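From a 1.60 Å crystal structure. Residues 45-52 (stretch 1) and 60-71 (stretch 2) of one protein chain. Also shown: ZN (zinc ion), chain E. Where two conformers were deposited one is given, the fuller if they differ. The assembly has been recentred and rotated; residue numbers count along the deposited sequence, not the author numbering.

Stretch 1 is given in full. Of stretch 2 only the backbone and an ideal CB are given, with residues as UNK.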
# COMPACT_ATOMS: atom_id res chain seq x y z
N VAL A 45 17.03 17.62 -10.36
CA VAL A 45 16.15 16.63 -10.98
C VAL A 45 16.31 15.27 -10.30
O VAL A 45 17.43 14.83 -10.05
CB VAL A 45 16.41 16.54 -12.50
CG1 VAL A 45 15.58 15.42 -13.14
CG2 VAL A 45 16.08 17.86 -13.16
N PHE A 46 15.18 14.65 -9.98
CA PHE A 46 15.17 13.31 -9.41
C PHE A 46 14.43 12.34 -10.33
O PHE A 46 13.30 12.62 -10.74
CB PHE A 46 14.53 13.32 -8.02
CG PHE A 46 15.37 13.99 -6.97
CD1 PHE A 46 16.26 13.25 -6.20
CD2 PHE A 46 15.30 15.37 -6.79
CE1 PHE A 46 17.06 13.88 -5.24
CE2 PHE A 46 16.09 15.99 -5.84
CZ PHE A 46 16.97 15.24 -5.06
N HIS A 47 15.09 11.22 -10.64
CA HIS A 47 14.49 10.14 -11.42
C HIS A 47 13.66 9.23 -10.51
O HIS A 47 14.03 8.98 -9.37
CB HIS A 47 15.57 9.27 -12.06
CG HIS A 47 16.21 9.86 -13.26
ND1 HIS A 47 15.88 11.11 -13.76
CD2 HIS A 47 17.20 9.40 -14.07
CE1 HIS A 47 16.62 11.37 -14.82
NE2 HIS A 47 17.43 10.35 -15.02
N GLY A 48 12.56 8.72 -11.05
CA GLY A 48 11.81 7.67 -10.40
C GLY A 48 11.41 6.64 -11.44
O GLY A 48 11.22 6.96 -12.61
N CYS A 49 11.29 5.39 -11.00
CA CYS A 49 10.79 4.33 -11.85
C CYS A 49 9.95 3.40 -10.98
O CYS A 49 10.07 3.43 -9.74
CB CYS A 49 11.95 3.58 -12.52
SG CYS A 49 13.09 2.82 -11.35
N ASN A 50 9.10 2.60 -11.61
CA ASN A 50 8.36 1.61 -10.84
C ASN A 50 9.30 0.49 -10.37
O ASN A 50 10.30 0.18 -11.03
CB ASN A 50 7.11 1.09 -11.56
CG ASN A 50 7.38 0.55 -12.95
OD1 ASN A 50 8.25 1.04 -13.67
ND2 ASN A 50 6.60 -0.45 -13.36
N VAL A 51 9.01 -0.05 -9.19
CA VAL A 51 9.84 -1.10 -8.59
C VAL A 51 8.87 -2.14 -8.08
O VAL A 51 8.16 -1.90 -7.10
CB VAL A 51 10.73 -0.58 -7.44
CG1 VAL A 51 11.58 -1.72 -6.86
CG2 VAL A 51 11.62 0.57 -7.93
N GLU A 52 8.85 -3.28 -8.75
CA GLU A 52 7.87 -4.31 -8.47
C GLU A 52 8.35 -5.34 -7.43
O GLU A 52 9.52 -5.37 -7.06
CB GLU A 52 7.40 -4.98 -9.77
CG GLU A 52 6.72 -3.98 -10.69
CD GLU A 52 6.01 -4.58 -11.89
OE1 GLU A 52 5.12 -3.89 -12.44
OE2 GLU A 52 6.34 -5.71 -12.31
N UNK A 60 5.97 -0.34 -6.03
CA UNK A 60 5.96 1.11 -5.92
C UNK A 60 6.02 1.75 -7.31
O UNK A 60 6.73 1.26 -8.19
CB UNK A 60 7.13 1.59 -5.06
N UNK A 61 5.27 2.84 -7.48
CA UNK A 61 5.19 3.56 -8.74
C UNK A 61 6.33 4.56 -8.93
O UNK A 61 6.91 5.05 -7.94
CB UNK A 61 3.85 4.29 -8.83
N UNK A 62 6.63 4.86 -10.20
CA UNK A 62 7.64 5.85 -10.59
C UNK A 62 7.50 7.22 -9.92
O UNK A 62 8.48 7.76 -9.39
CB UNK A 62 7.59 6.04 -12.11
N UNK A 63 6.29 7.77 -9.93
CA UNK A 63 6.01 9.09 -9.36
C UNK A 63 6.42 9.09 -7.88
O UNK A 63 7.10 10.02 -7.41
CB UNK A 63 4.53 9.45 -9.52
N UNK A 64 6.01 8.05 -7.16
CA UNK A 64 6.31 7.96 -5.74
C UNK A 64 7.79 7.70 -5.46
O UNK A 64 8.33 8.29 -4.52
CB UNK A 64 5.46 6.85 -5.11
N UNK A 65 8.44 6.88 -6.28
CA UNK A 65 9.89 6.67 -6.20
C UNK A 65 10.66 7.99 -6.32
O UNK A 65 11.54 8.27 -5.51
CB UNK A 65 10.34 5.70 -7.30
N UNK A 66 10.31 8.80 -7.33
CA UNK A 66 10.93 10.12 -7.51
C UNK A 66 10.74 11.04 -6.31
O UNK A 66 11.69 11.64 -5.82
CB UNK A 66 10.36 10.80 -8.76
N UNK A 67 9.50 11.12 -5.81
CA UNK A 67 9.20 11.97 -4.66
C UNK A 67 9.87 11.50 -3.37
O UNK A 67 10.40 12.31 -2.62
CB UNK A 67 7.69 12.03 -4.45
N UNK A 68 9.84 10.19 -3.10
CA UNK A 68 10.49 9.65 -1.89
C UNK A 68 12.01 9.88 -1.92
O UNK A 68 12.62 10.17 -0.88
CB UNK A 68 10.19 8.16 -1.75
N UNK A 69 12.60 9.77 -3.12
CA UNK A 69 14.03 10.03 -3.31
C UNK A 69 14.39 11.49 -3.02
O UNK A 69 15.37 11.77 -2.33
CB UNK A 69 14.44 9.67 -4.74
N UNK A 70 13.58 12.41 -3.52
CA UNK A 70 13.76 13.83 -3.25
C UNK A 70 13.60 14.15 -1.76
O UNK A 70 14.38 14.92 -1.19
CB UNK A 70 12.76 14.65 -4.07
N UNK A 71 12.58 13.56 -1.12
CA UNK A 71 12.39 13.72 0.33
C UNK A 71 13.60 13.24 1.13
O UNK A 71 14.06 13.93 2.04
CB UNK A 71 11.14 12.96 0.78
ZN ZN E . 0.89 5.12 -9.27

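Position 60 lies in extended backbone, paired antiparallel with Val 51: its N donates to Val 51 O at 2.9 Å, and its O accepts from Val 51 N at 2.8 Å. These bonds occupy the main chain and make no demand on the side chain. CA-to-CB points sideways, so many residues would fit, including a polar one that reaches forward to the coming helix. The residue is Asn 60, chi1 t, which takes that last course: its ND2 donates to OG1 of the residue at 65, 2.9 Å away.

Position 61 is the N-cap of the helix, and its CB points away from stretch 1 on the side where the zinc ion lies. Ser, Thr, Asp or Asn would suit a cap; Cys, Asp or His would suit the metal. Cys 61 is found, its SG 2.4 Å from ZN.

At 62, phi/psi of -51/-48 begin the helix. The ideal CB is 3.6 Å from Cys 49 CA and 3.8 Å from Gly 48 O, so the strand backbone passes close by and a small residue is the easiest choice. Ala 62 fills the place. Its backbone also approaches the strand, with Gly 48 CA 3.5 Å from Ala 62 O in a CA-H...O contact. An ideal CB on Gly 48 would be only 2.2 Å from that oxygen, a clash, so the absent side chain permits this close approach.

Positions 63 and 64 have no stretch 1 atom within 5.5 Å of their ideal CB atoms, and long polar chains are possible at both. Glu 63 accepts a hydrogen bond at OE2 from a water 2.7 Å away that also binds zinc. Arg 64 donates from NH2 to Cys 61 SG at 3.3 Å.

Position 65 points toward the strand, its ideal CB 3.3 Å from Cys 49 O. That carbonyl favours a short donor, Ser or Thr, although Ala would also fit. It is Thr 65, whose OG1 lies 2.9 Å from Cys 49 O, while CG2 packs 3.8 Å from Gly 48 CA.

One turn after 62, the ideal CB at 66 stands 3.8 Å from Gly 48 N and 4.0 Å from Phe 46 O. Little space remains before the strand backbone, and Ala is a natural fit. Ala 66 is present, its CA 3.8 Å from His 47 O.

Positions 67, 68 and 71 leave stretch 1 beyond reach and could carry large apolar groups; they are Leu 67, Phe 68 and Leu 71.

Position 69 points toward the strand, with its ideal CB 4.3 Å from Phe 46 CD1 and 4.7 Å from His 47 O. Ala, Ser or Thr would serve. Ser 69, deposited in two conformers, shares a water with the strand: the water donates to His 47 O at 2.7 Å and is weakly bonded to Ser 69 OG at 3.4 Å.

At 70 the Phe 46 ring lies against the helix, favouring a small apolar residue. Ala 70 sits over one face, its CA 3.8 Å from the ring centroid and its CB 3.7 Å from Phe 46 CD2.

Stretch 2, residues 60-71: NCAERTALFSAL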
# COMPACT_ATOMS: atom_id res chain seq x y z
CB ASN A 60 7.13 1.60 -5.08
CG ASN A 60 6.94 3.03 -4.60
OD1 ASN A 60 5.98 3.33 -3.88
ND2 ASN A 60 7.86 3.92 -4.98
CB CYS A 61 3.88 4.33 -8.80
SG CYS A 61 2.42 3.30 -8.91
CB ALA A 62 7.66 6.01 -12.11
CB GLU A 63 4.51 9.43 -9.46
CG GLU A 63 3.91 9.44 -10.87
CD GLU A 63 3.33 8.09 -11.31
OE1 GLU A 63 4.03 7.07 -11.26
OE2 GLU A 63 2.15 8.06 -11.72
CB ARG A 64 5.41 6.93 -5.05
CG ARG A 64 3.99 7.45 -4.85
CD ARG A 64 3.13 6.42 -4.15
NE ARG A 64 2.67 5.39 -5.08
CZ ARG A 64 2.18 4.21 -4.72
NH1 ARG A 64 2.07 3.88 -3.43
NH2 ARG A 64 1.78 3.36 -5.65
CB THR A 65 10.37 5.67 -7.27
OG1 THR A 65 9.82 4.37 -7.00
CG2 THR A 65 11.91 5.56 -7.26
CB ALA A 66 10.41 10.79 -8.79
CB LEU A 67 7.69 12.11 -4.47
CG LEU A 67 6.92 12.99 -5.47
CD1 LEU A 67 5.43 12.61 -5.50
CD2 LEU A 67 7.09 14.48 -5.15
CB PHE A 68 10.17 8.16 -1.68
CG PHE A 68 8.70 7.85 -1.51
CD1 PHE A 68 8.21 6.60 -1.88
CD2 PHE A 68 7.81 8.79 -0.99
CE1 PHE A 68 6.86 6.28 -1.73
CE2 PHE A 68 6.45 8.48 -0.84
CZ PHE A 68 5.98 7.22 -1.21
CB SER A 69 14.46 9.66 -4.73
OG SER A 69 14.60 8.26 -4.88
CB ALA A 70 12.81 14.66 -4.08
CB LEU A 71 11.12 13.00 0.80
CG LEU A 71 9.77 13.74 0.91
CD1 LEU A 71 9.69 14.59 2.17
CD2 LEU A 71 9.45 14.60 -0.31
O HOH W 1 16.10 9.49 -7.68
O HOH W 2 0.87 5.68 -11.33
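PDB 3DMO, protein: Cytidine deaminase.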